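Local coordinates for putative hexulose 6 phosphate synthase (Salmonella typhimurium, PDB 3F4W), which is of unknown function but adopts the TIM-barrel fold of the orotidine 5'-phosphate decarboxylase / HUMPS family, at residues A[3-8]-A[188-193]; A[162-167]-A[182-187]; A[10-15]-A[33-38]. All blocks are in the same frame, centred on the assembly; numbering follows the deposited sequence.

Interaction 1. Residues A[3-8]-A[188-193]; sequences LQLALD and SAITHA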
ATOM      1  N   LEU A   3      -8.982   3.283  21.755  1.00 17.41           N
ATOM      2  CA  LEU A   3      -7.701   3.890  21.411  1.00 17.13           C
ATOM      3  C   LEU A   3      -6.866   2.937  20.565  1.00 19.42           C
ATOM      4  O   LEU A   3      -6.470   1.867  21.021  1.00 18.96           O
ATOM      5  CB  LEU A   3      -6.927   4.300  22.665  1.00 17.59           C
ATOM      6  CG  LEU A   3      -5.501   4.804  22.423  1.00 17.17           C
ATOM      7  CD1 LEU A   3      -5.486   5.922  21.386  1.00 21.61           C
ATOM      8  CD2 LEU A   3      -4.853   5.266  23.723  1.00 19.79           C
ATOM      9  N   GLN A   4      -6.605   3.333  19.324  1.00 12.89           N
ATOM     10  CA  GLN A   4      -5.762   2.550  18.431  1.00 11.62           C
ATOM     11  C   GLN A   4      -4.394   3.218  18.341  1.00 17.34           C
ATOM     12  O   GLN A   4      -4.301   4.418  18.087  1.00 16.63           O
ATOM     13  CB  GLN A   4      -6.413   2.450  17.050  1.00 15.45           C
ATOM     14  CG  GLN A   4      -5.542   1.831  15.975  1.00 12.52           C
ATOM     15  CD  GLN A   4      -6.329   1.523  14.710  1.00 19.48           C
ATOM     16  OE1 GLN A   4      -7.471   1.068  14.777  1.00 17.57           O
ATOM     17  NE2 GLN A   4      -5.719   1.764  13.554  1.00 17.10           N
ATOM     18  N   LEU A   5      -3.339   2.440  18.571  1.00 14.96           N
ATOM     19  CA  LEU A   5      -1.972   2.957  18.563  1.00 16.18           C
ATOM     20  C   LEU A   5      -1.201   2.546  17.309  1.00 15.77           C
ATOM     21  O   LEU A   5      -0.904   1.367  17.110  1.00 14.43           O
ATOM     22  CB  LEU A   5      -1.213   2.479  19.801  1.00 16.23           C
ATOM     23  CG  LEU A   5       0.270   2.849  19.864  1.00 16.37           C
ATOM     24  CD1 LEU A   5       0.447   4.347  20.064  1.00 18.18           C
ATOM     25  CD2 LEU A   5       0.959   2.084  20.975  1.00 21.38           C
ATOM     26  N   ALA A   6      -0.862   3.523  16.475  1.00 15.15           N
ATOM     27  CA  ALA A   6      -0.094   3.248  15.262  1.00 14.23           C
ATOM     28  C   ALA A   6       1.405   3.102  15.534  1.00 19.09           C
ATOM     29  O   ALA A   6       2.064   4.047  15.966  1.00 18.05           O
ATOM     30  CB  ALA A   6      -0.342   4.335  14.213  1.00 14.98           C
ATOM     31  N   LEU A   7       1.935   1.908  15.280  1.00 16.79           N
ATOM     32  CA  LEU A   7       3.373   1.680  15.316  1.00 16.64           C
ATOM     33  C   LEU A   7       3.928   1.753  13.894  1.00 17.26           C
ATOM     34  O   LEU A   7       3.876   0.778  13.148  1.00 16.15           O
ATOM     35  CB  LEU A   7       3.693   0.320  15.938  1.00 15.05           C
ATOM     36  CG  LEU A   7       3.125   0.054  17.335  1.00 18.83           C
ATOM     37  CD1 LEU A   7       3.488  -1.346  17.792  1.00 17.18           C
ATOM     38  CD2 LEU A   7       3.628   1.088  18.328  1.00 19.08           C
ATOM     39  N   ASP A   8       4.454   2.913  13.520  1.00 19.89           N
ATOM     40  CA  ASP A   8       4.850   3.144  12.134  1.00 22.72           C
ATOM     41  C   ASP A   8       6.335   2.901  11.853  1.00 20.89           C
ATOM     42  O   ASP A   8       6.686   2.099  10.988  1.00 21.36           O
ATOM     43  CB  ASP A   8       4.450   4.555  11.693  1.00 20.11           C
ATOM     44  CG  ASP A   8       2.958   4.680  11.404  1.00 25.91           C
ATOM     45  OD1 ASP A   8       2.295   3.638  11.209  1.00 24.71           O
ATOM     46  OD2 ASP A   8       2.448   5.822  11.369  1.00 26.22           O
ATOM     47  N   SER A 188       2.360   9.119  16.457  1.00 19.10           N
ATOM     48  CA  SER A 188       3.516   9.935  16.820  1.00 20.34           C
ATOM     49  C   SER A 188       3.426  10.586  18.201  1.00 17.80           C
ATOM     50  O   SER A 188       4.420  10.660  18.922  1.00 20.17           O
ATOM     51  CB  SER A 188       3.757  11.009  15.754  1.00 21.26           C
ATOM     52  OG  SER A 188       4.883  11.803  16.078  1.00 30.43           O
ATOM     53  N   ALA A 189       2.245  11.074  18.563  1.00 17.97           N
ATOM     54  CA  ALA A 189       2.069  11.741  19.852  1.00 21.58           C
ATOM     55  C   ALA A 189       2.542  10.846  20.991  1.00 16.89           C
ATOM     56  O   ALA A 189       3.071  11.326  21.996  1.00 19.26           O
ATOM     57  CB  ALA A 189       0.616  12.147  20.056  1.00 18.30           C
ATOM     58  N   ILE A 190       2.356   9.541  20.824  1.00 16.76           N
ATOM     59  CA  ILE A 190       2.747   8.570  21.841  1.00 15.65           C
ATOM     60  C   ILE A 190       4.134   7.968  21.600  1.00 17.07           C
ATOM     61  O   ILE A 190       4.946   7.874  22.523  1.00 18.85           O
ATOM     62  CB  ILE A 190       1.701   7.434  21.959  1.00 17.65           C
ATOM     63  CG1 ILE A 190       0.397   7.976  22.560  1.00 13.11           C
ATOM     64  CG2 ILE A 190       2.249   6.288  22.794  1.00 15.78           C
ATOM     65  CD1 ILE A 190      -0.784   7.031  22.445  1.00 16.50           C
ATOM     66  N   THR A 191       4.412   7.562  20.365  1.00 18.77           N
ATOM     67  CA  THR A 191       5.675   6.884  20.077  1.00 18.11           C
ATOM     68  C   THR A 191       6.888   7.806  20.220  1.00 19.03           C
ATOM     69  O   THR A 191       7.982   7.352  20.550  1.00 21.04           O
ATOM     70  CB  THR A 191       5.672   6.209  18.690  1.00 19.40           C
ATOM     71  OG1 THR A 191       5.386   7.183  17.682  1.00 18.32           O
ATOM     72  CG2 THR A 191       4.623   5.108  18.640  1.00 17.84           C
ATOM     73  N   HIS A 192       6.688   9.099  19.991  1.00 19.61           N
ATOM     74  CA  HIS A 192       7.773  10.067  20.122  1.00 21.33           C
ATOM     75  C   HIS A 192       7.679  10.855  21.423  1.00 25.32           C
ATOM     76  O   HIS A 192       8.381  11.850  21.608  1.00 26.48           O
ATOM     77  CB  HIS A 192       7.786  11.036  18.938  1.00 24.37           C
ATOM     78  CG  HIS A 192       8.181  10.403  17.640  1.00 21.63           C
ATOM     79  ND1 HIS A 192       9.374   9.734  17.472  1.00 27.65           N
ATOM     80  CD2 HIS A 192       7.548  10.351  16.444  1.00 22.45           C
ATOM     81  CE1 HIS A 192       9.454   9.288  16.230  1.00 26.59           C
ATOM     82  NE2 HIS A 192       8.359   9.649  15.585  1.00 24.52           N
ATOM     83  N   ALA A 193       6.805  10.415  22.321  1.00 23.51           N
ATOM     84  CA  ALA A 193       6.630  11.091  23.597  1.00 25.76           C
ATOM     85  C   ALA A 193       7.820  10.835  24.510  1.00 26.26           C
ATOM     86  O   ALA A 193       8.368   9.732  24.537  1.00 30.71           O
ATOM     87  CB  ALA A 193       5.348  10.635  24.268  1.00 21.61           C
TER
HETATM   88  O   HOH W   1       3.763   5.914  15.298  1.00 26.33           O
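L5 CD1 is the point of closest touch: it presses on the branched side chain of I190, 3.8 Å from I190 CD1, and stands equally near I190 CB and CG2. One methyl thus meets three carbons, and the two side chains cross obliquely. CG of L5 is anti to its backbone N (chi1 175°), which carries CD1 to the helix although the CB itself does not head there. Beside this pair, T191 CG2 lies 3.9 Å from A6 O and reaches L7 CD2 at 4.2 Å. The T191 hydroxyl sits in the crowded position between backbone N and carbonyl carbon (chi1 57°), hydrogen-bonded to G187 O one turn back, so CG2 is the branch turned to the strand. The polar link is a water: it donates to A6 O at 2.6 Å and also bonds T191 OG1 at 3.2 Å. Further out, strand 2-7 is fixed by neighbouring barrel strands 28-31 and 183-186. M19 and V22 of helix 12-22 touch L5, and F18 of that helix meets I190. This is the closing seam of the TIM barrel, where the short helix 188-191 after the last strand lies against the first. S188 N, at the start of that helix, binds the malonate ion. The chemistry implies a mainly apolar joint, with the buried strand's A6 carbonyl satisfied through water.

Interaction 2. Residues A[162-167]-A[182-187]; sequences IAVAGG and DVVIVG. With MLI (malonate ion), chain C.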
ATOM      1  N   ILE A 162     -16.832   4.317  12.706  1.00 17.70           N
ATOM      2  CA  ILE A 162     -15.923   5.357  12.220  1.00 16.38           C
ATOM      3  C   ILE A 162     -14.656   5.485  13.058  1.00 18.07           C
ATOM      4  O   ILE A 162     -14.716   5.549  14.284  1.00 17.69           O
ATOM      5  CB  ILE A 162     -16.607   6.739  12.179  1.00 18.26           C
ATOM      6  CG1 ILE A 162     -17.882   6.690  11.331  1.00 18.62           C
ATOM      7  CG2 ILE A 162     -15.644   7.799  11.653  1.00 16.17           C
ATOM      8  CD1 ILE A 162     -17.646   6.345   9.874  1.00 22.60           C
ATOM      9  N   ALA A 163     -13.513   5.533  12.378  1.00 17.77           N
ATOM     10  CA  ALA A 163     -12.233   5.797  13.025  1.00 15.71           C
ATOM     11  C   ALA A 163     -11.657   7.107  12.502  1.00 12.73           C
ATOM     12  O   ALA A 163     -12.036   7.577  11.430  1.00 14.09           O
ATOM     13  CB  ALA A 163     -11.258   4.645  12.780  1.00 16.16           C
ATOM     14  N   VAL A 164     -10.753   7.709  13.268  1.00 12.15           N
ATOM     15  CA  VAL A 164     -10.104   8.939  12.827  1.00 15.00           C
ATOM     16  C   VAL A 164      -8.622   8.977  13.204  1.00 14.63           C
ATOM     17  O   VAL A 164      -8.239   8.646  14.329  1.00 14.79           O
ATOM     18  CB  VAL A 164     -10.842  10.203  13.342  1.00 15.88           C
ATOM     19  CG1 VAL A 164     -10.895  10.220  14.860  1.00 14.88           C
ATOM     20  CG2 VAL A 164     -10.178  11.461  12.802  1.00 15.16           C
ATOM     21  N   ALA A 165      -7.795   9.375  12.238  1.00 11.99           N
ATOM     22  CA  ALA A 165      -6.357   9.454  12.426  1.00 12.56           C
ATOM     23  C   ALA A 165      -5.811  10.695  11.736  1.00 15.46           C
ATOM     24  O   ALA A 165      -6.307  11.100  10.682  1.00 15.62           O
ATOM     25  CB  ALA A 165      -5.683   8.208  11.861  1.00 12.62           C
ATOM     26  N   GLY A 166      -4.787  11.294  12.329  1.00 11.90           N
ATOM     27  CA  GLY A 166      -4.114  12.416  11.703  1.00 13.34           C
ATOM     28  C   GLY A 166      -3.388  13.305  12.690  1.00 14.96           C
ATOM     29  O   GLY A 166      -3.749  14.465  12.870  1.00 15.96           O
ATOM     30  N   GLY A 167      -2.370  12.755  13.341  1.00 21.72           N
ATOM     31  CA  GLY A 167      -1.542  13.523  14.253  1.00 23.56           C
ATOM     32  C   GLY A 167      -2.246  13.933  15.531  1.00 25.83           C
ATOM     33  O   GLY A 167      -1.867  14.914  16.165  1.00 24.65           O
ATOM     34  N   ASP A 182     -15.892   6.119  16.745  1.00 18.31           N
ATOM     35  CA  ASP A 182     -15.826   4.842  17.446  1.00 22.68           C
ATOM     36  C   ASP A 182     -14.386   4.488  17.806  1.00 22.14           C
ATOM     37  O   ASP A 182     -14.126   3.845  18.825  1.00 20.86           O
ATOM     38  CB  ASP A 182     -16.467   3.741  16.604  1.00 18.64           C
ATOM     39  CG  ASP A 182     -17.924   4.015  16.318  1.00 22.92           C
ATOM     40  OD1 ASP A 182     -18.754   3.818  17.229  1.00 28.35           O
ATOM     41  OD2 ASP A 182     -18.244   4.431  15.182  1.00 22.68           O
ATOM     42  N   VAL A 183     -13.449   4.921  16.972  1.00 14.28           N
ATOM     43  CA  VAL A 183     -12.037   4.666  17.227  1.00 16.20           C
ATOM     44  C   VAL A 183     -11.213   5.922  16.993  1.00 14.89           C
ATOM     45  O   VAL A 183     -11.360   6.594  15.971  1.00 13.85           O
ATOM     46  CB  VAL A 183     -11.490   3.523  16.337  1.00 15.09           C
ATOM     47  CG1 VAL A 183      -9.987   3.327  16.569  1.00 13.67           C
ATOM     48  CG2 VAL A 183     -12.249   2.229  16.603  1.00 18.73           C
ATOM     49  N   VAL A 184     -10.363   6.243  17.958  1.00 13.58           N
ATOM     50  CA  VAL A 184      -9.405   7.323  17.805  1.00 14.42           C
ATOM     51  C   VAL A 184      -8.018   6.710  17.631  1.00 16.76           C
ATOM     52  O   VAL A 184      -7.574   5.909  18.458  1.00 15.03           O
ATOM     53  CB  VAL A 184      -9.427   8.269  19.016  1.00 15.81           C
ATOM     54  CG1 VAL A 184      -8.311   9.290  18.911  1.00 16.87           C
ATOM     55  CG2 VAL A 184     -10.782   8.958  19.116  1.00 18.53           C
ATOM     56  N   ILE A 185      -7.351   7.068  16.537  1.00 12.06           N
ATOM     57  CA  ILE A 185      -6.040   6.519  16.207  1.00 12.83           C
ATOM     58  C   ILE A 185      -4.940   7.526  16.536  1.00 13.73           C
ATOM     59  O   ILE A 185      -5.010   8.688  16.139  1.00 16.05           O
ATOM     60  CB  ILE A 185      -5.956   6.136  14.705  1.00 11.92           C
ATOM     61  CG1 ILE A 185      -7.020   5.089  14.357  1.00 12.16           C
ATOM     62  CG2 ILE A 185      -4.570   5.625  14.360  1.00 12.72           C
ATOM     63  CD1 ILE A 185      -7.377   5.027  12.878  1.00 13.38           C
ATOM     64  N   VAL A 186      -3.931   7.076  17.273  1.00 14.68           N
ATOM     65  CA  VAL A 186      -2.815   7.930  17.656  1.00 15.46           C
ATOM     66  C   VAL A 186      -1.513   7.192  17.396  1.00 17.04           C
ATOM     67  O   VAL A 186      -1.416   5.986  17.623  1.00 19.21           O
ATOM     68  CB  VAL A 186      -2.897   8.341  19.145  1.00 17.04           C
ATOM     69  CG1 VAL A 186      -1.624   9.055  19.577  1.00 14.44           C
ATOM     70  CG2 VAL A 186      -4.108   9.228  19.382  1.00 16.14           C
ATOM     71  N   GLY A 187      -0.516   7.915  16.900  1.00 13.76           N
ATOM     72  CA  GLY A 187       0.773   7.319  16.621  1.00 15.99           C
ATOM     73  C   GLY A 187       1.887   8.144  17.226  1.00 18.17           C
ATOM     74  O   GLY A 187       2.285   7.921  18.370  1.00 15.79           O
TER
HETATM   75  C1  MLI C 300      -1.164   8.370  13.104  1.00 25.36           C
HETATM   76  C2  MLI C 300      -1.549   9.029  11.808  1.00 28.17           C
HETATM   77  C3  MLI C 300      -0.296   9.346  13.858  1.00 28.36           C
HETATM   78  O6  MLI C 300      -1.259   8.519  10.739  1.00 29.13           O
HETATM   79  O7  MLI C 300      -1.918  10.190  11.841  1.00 28.88           O
HETATM   80  O8  MLI C 300      -0.812  10.055  14.715  1.00 21.05           O
HETATM   81  O9  MLI C 300       0.921   9.230  13.819  1.00 24.36           O
HETATM   82  O   HOH W   2      -3.755  10.477  14.921  1.00 16.07           O
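I162 O is the best-held polar atom, gripped by two backbone N-H groups in the plane of its carbonyl: D182 N at 2.8 Å and V183 N at 3.0 Å. The residue's own N-H is taken by D182 OD2 at 2.9 Å, nearly straight at 161° and on the anti lone pair of the carboxylate. D182 therefore clamps I162 from both its backbone and its side chain. This clamp opens a parallel strand pair of the TIM barrel: strands 161-165 and 183-186, seventh and eighth of the barrel, joined as a beta-alpha-beta unit through helix 173-177. The strands run 21° apart. V164 then bridges across, its N donating to V183 O and its O accepting from I185 N, the latter bond nearly along the C=O axis. A163 CA adds a CH...O contact to V183 O. On one face of the sheet A163, V183, A165 and I185 pack together: A165 CB stands 3.5 Å from I185 CB, and I185 CD1 leans toward the start of its strand to touch the methyls of A163 and A165. On the other, V164 and V184 meet loosely, with L150 of helix 147-156 also covering V164. At the C-terminal strand ends the strands part around a malonate ion, probably from the crystallisation liquor, in a position consistent with an anion pocket. The backbone of G166 is turned so that a side chain would strike A165 O. G167 N donates to malonate O7, and G187 N, at the N-cap of helix 188-191, binds O8 weakly; H134, Q140 and S188 complete the site. Between the strands one water accepts from G166 N and donates to malonate O8 and, at 2.5 Å, to I185 O.

Interaction 3. Residues A[10-15]-A[33-38]; sequences LTLPEA and TPFLIR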
ATOM      1  N   LEU A  10       8.923   1.968  13.988  1.00 20.48           N
ATOM      2  CA  LEU A  10       9.699   1.131  14.897  1.00 23.49           C
ATOM      3  C   LEU A  10      10.065  -0.193  14.243  1.00 23.11           C
ATOM      4  O   LEU A  10       9.361  -0.673  13.357  1.00 21.47           O
ATOM      5  CB  LEU A  10       8.912   0.857  16.183  1.00 22.76           C
ATOM      6  CG  LEU A  10       8.593   2.029  17.110  1.00 24.54           C
ATOM      7  CD1 LEU A  10       7.886   1.528  18.363  1.00 22.32           C
ATOM      8  CD2 LEU A  10       9.866   2.778  17.473  1.00 30.78           C
ATOM      9  N   THR A  11      11.171  -0.781  14.688  1.00 22.30           N
ATOM     10  CA  THR A  11      11.505  -2.145  14.312  1.00 19.20           C
ATOM     11  C   THR A  11      10.737  -3.075  15.240  1.00 21.36           C
ATOM     12  O   THR A  11      10.219  -2.635  16.265  1.00 18.54           O
ATOM     13  CB  THR A  11      13.002  -2.419  14.479  1.00 18.05           C
ATOM     14  OG1 THR A  11      13.339  -2.381  15.871  1.00 20.19           O
ATOM     15  CG2 THR A  11      13.821  -1.375  13.735  1.00 22.57           C
ATOM     16  N   LEU A  12      10.662  -4.356  14.894  1.00 21.90           N
ATOM     17  CA  LEU A  12       9.943  -5.308  15.737  1.00 19.21           C
ATOM     18  C   LEU A  12      10.499  -5.378  17.166  1.00 23.49           C
ATOM     19  O   LEU A  12       9.733  -5.349  18.127  1.00 21.31           O
ATOM     20  CB  LEU A  12       9.897  -6.700  15.098  1.00 16.56           C
ATOM     21  CG  LEU A  12       9.123  -7.750  15.899  1.00 21.93           C
ATOM     22  CD1 LEU A  12       7.731  -7.246  16.269  1.00 16.25           C
ATOM     23  CD2 LEU A  12       9.038  -9.057  15.128  1.00 21.05           C
ATOM     24  N   PRO A  13      11.833  -5.472  17.315  1.00 19.32           N
ATOM     25  CA  PRO A  13      12.380  -5.478  18.678  1.00 22.27           C
ATOM     26  C   PRO A  13      12.067  -4.182  19.428  1.00 21.53           C
ATOM     27  O   PRO A  13      11.798  -4.210  20.632  1.00 19.13           O
ATOM     28  CB  PRO A  13      13.889  -5.617  18.450  1.00 23.27           C
ATOM     29  CG  PRO A  13      14.008  -6.270  17.112  1.00 24.12           C
ATOM     30  CD  PRO A  13      12.873  -5.722  16.301  1.00 22.30           C
ATOM     31  N   GLU A  14      12.097  -3.060  18.720  1.00 20.04           N
ATOM     32  CA  GLU A  14      11.760  -1.778  19.328  1.00 21.75           C
ATOM     33  C   GLU A  14      10.295  -1.733  19.756  1.00 22.78           C
ATOM     34  O   GLU A  14       9.967  -1.194  20.810  1.00 23.43           O
ATOM     35  CB  GLU A  14      12.059  -0.628  18.368  1.00 22.60           C
ATOM     36  CG  GLU A  14      13.537  -0.339  18.194  1.00 23.14           C
ATOM     37  CD  GLU A  14      13.801   0.750  17.165  1.00 27.13           C
ATOM     38  OE1 GLU A  14      12.921   0.994  16.312  1.00 27.28           O
ATOM     39  OE2 GLU A  14      14.888   1.360  17.213  1.00 28.16           O
ATOM     40  N   ALA A  15       9.421  -2.303  18.931  1.00 15.55           N
ATOM     41  CA  ALA A  15       7.987  -2.298  19.203  1.00 18.15           C
ATOM     42  C   ALA A  15       7.630  -3.191  20.385  1.00 20.61           C
ATOM     43  O   ALA A  15       6.761  -2.854  21.189  1.00 19.89           O
ATOM     44  CB  ALA A  15       7.211  -2.728  17.964  1.00 12.38           C
ATOM     45  N   THR A  33       2.201   0.724   8.210  1.00 14.97           N
ATOM     46  CA  THR A  33       2.592   0.251   6.884  1.00 15.99           C
ATOM     47  C   THR A  33       4.100   0.044   6.708  1.00 16.41           C
ATOM     48  O   THR A  33       4.524  -0.997   6.219  1.00 15.13           O
ATOM     49  CB  THR A  33       2.066   1.174   5.772  1.00 16.53           C
ATOM     50  OG1 THR A  33       0.673   1.420   5.987  1.00 15.25           O
ATOM     51  CG2 THR A  33       2.260   0.524   4.409  1.00 14.48           C
ATOM     52  N   PRO A  34       4.913   1.040   7.093  1.00 19.99           N
ATOM     53  CA  PRO A  34       6.367   0.877   6.972  1.00 15.24           C
ATOM     54  C   PRO A  34       6.870  -0.256   7.864  1.00 18.41           C
ATOM     55  O   PRO A  34       7.858  -0.920   7.544  1.00 16.21           O
ATOM     56  CB  PRO A  34       6.911   2.217   7.469  1.00 18.15           C
ATOM     57  CG  PRO A  34       5.793   3.180   7.282  1.00 19.24           C
ATOM     58  CD  PRO A  34       4.544   2.397   7.531  1.00 19.66           C
ATOM     59  N   PHE A  35       6.177  -0.468   8.976  1.00 16.03           N
ATOM     60  CA  PHE A  35       6.515  -1.529   9.919  1.00 17.54           C
ATOM     61  C   PHE A  35       6.252  -2.880   9.255  1.00 19.48           C
ATOM     62  O   PHE A  35       7.121  -3.759   9.243  1.00 16.72           O
ATOM     63  CB  PHE A  35       5.692  -1.343  11.204  1.00 17.65           C
ATOM     64  CG  PHE A  35       6.055  -2.277  12.325  1.00 17.48           C
ATOM     65  CD1 PHE A  35       7.164  -3.101  12.246  1.00 19.56           C
ATOM     66  CD2 PHE A  35       5.292  -2.301  13.486  1.00 16.38           C
ATOM     67  CE1 PHE A  35       7.492  -3.953  13.293  1.00 19.67           C
ATOM     68  CE2 PHE A  35       5.612  -3.146  14.533  1.00 18.78           C
ATOM     69  CZ  PHE A  35       6.714  -3.973  14.438  1.00 18.07           C
ATOM     70  N   LEU A  36       5.058  -3.034   8.685  1.00 17.23           N
ATOM     71  CA  LEU A  36       4.721  -4.219   7.901  1.00 16.73           C
ATOM     72  C   LEU A  36       5.727  -4.468   6.783  1.00 19.99           C
ATOM     73  O   LEU A  36       6.186  -5.590   6.585  1.00 19.44           O
ATOM     74  CB  LEU A  36       3.338  -4.071   7.271  1.00 19.31           C
ATOM     75  CG  LEU A  36       2.147  -4.775   7.903  1.00 24.15           C
ATOM     76  CD1 LEU A  36       0.921  -4.549   7.031  1.00 20.30           C
ATOM     77  CD2 LEU A  36       2.432  -6.258   8.064  1.00 18.98           C
ATOM     78  N   ILE A  37       6.043  -3.420   6.030  1.00 19.06           N
ATOM     79  CA  ILE A  37       6.967  -3.544   4.908  1.00 18.78           C
ATOM     80  C   ILE A  37       8.361  -3.929   5.394  1.00 21.59           C
ATOM     81  O   ILE A  37       9.073  -4.700   4.744  1.00 18.27           O
ATOM     82  CB  ILE A  37       7.046  -2.231   4.111  1.00 20.25           C
ATOM     83  CG1 ILE A  37       5.684  -1.912   3.488  1.00 24.52           C
ATOM     84  CG2 ILE A  37       8.129  -2.313   3.052  1.00 22.33           C
ATOM     85  CD1 ILE A  37       5.152  -2.996   2.578  1.00 26.32           C
ATOM     86  N   ARG A  38       8.738  -3.394   6.548  1.00 20.18           N
ATOM     87  CA  ARG A  38      10.036  -3.675   7.146  1.00 20.76           C
ATOM     88  C   ARG A  38      10.159  -5.140   7.542  1.00 22.43           C
ATOM     89  O   ARG A  38      11.084  -5.838   7.123  1.00 23.31           O
ATOM     90  CB  ARG A  38      10.223  -2.798   8.381  1.00 22.37           C
ATOM     91  CG  ARG A  38      11.598  -2.840   9.000  1.00 25.10           C
ATOM     92  CD  ARG A  38      11.699  -1.756  10.061  1.00 27.26           C
ATOM     93  NE  ARG A  38      12.975  -1.057   9.984  1.00 35.49           N
ATOM     94  CZ  ARG A  38      13.130   0.236  10.241  1.00 36.74           C
ATOM     95  NH1 ARG A  38      12.082   0.976  10.582  1.00 32.19           N
ATOM     96  NH2 ARG A  38      14.331   0.790  10.146  1.00 47.72           N
TER
HETATM   97  O   HOH W   3       9.005   0.366  10.958  1.00 22.21           O
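A capping box starts helix 12-22: T11 OG1 accepts from E14 N at 3.2 Å, while T11 N donates to E14 OE1 in an almost straight bond (170°) that meets the carboxylate from above its plane. This helix start rests on helix 33-39, chiefly through the ring of F35. With CG anti to the backbone N (chi1 -173°), F35 extends across the gap. L10 O lies over one face of the ring, 3.5 Å from F35 CD1 and offset toward the rim. The far end of the ring fits into the first turn, where CE1 approaches L12 N, and CZ is 3.9 Å from L12 CD1 and 3.8 Å from A15 CB. The two helices follow the first and second strands of the TIM barrel, and F35 also touches L7 of strand 2-7 and the helix 42-50 residues A43 and I47. One turn on from F35, R38 leaves its helix with CG anti to N and bends at chi3, laying its guanidinium beneath T11: the T11 CG2 methyl stands over the centre of one face, 3.8 Å above the plane. At the guanidinium edge a water accepts from R38 NH1 and donates to L10 O at 2.6 Å, so this carbonyl is served by water beside the ring it covers. E14 OE1 and R38 NH1 stay 5.8 Å apart, too far for contact, though their opposite charges may attract. Helix 33-39 also meets the second subunit of the dimer, where R38 packs on F68 of that subunit.

In the fold
From the N terminus, strand 2-7 supplies the first half of interaction 1 and runs on into helix 12-22, where interaction 3 opens. Interaction 3 closes a short loop at residues 33-38, tying the helices that follow the first two strands. The chain then goes round the barrel to interaction 2, which closes a tighter loop between the last two strands. Helix 188-191 follows at once and completes interaction 1, whose long loop encloses both others; interactions 2 and 3 lie in series, nearest atoms about 8 Å apart. Strand 2-7 and the residue after it, D8, join them: the backbones of Q4 and A6 probably hydrogen-bond to V186, while L7 and D8 pack on P34, F35 and A15.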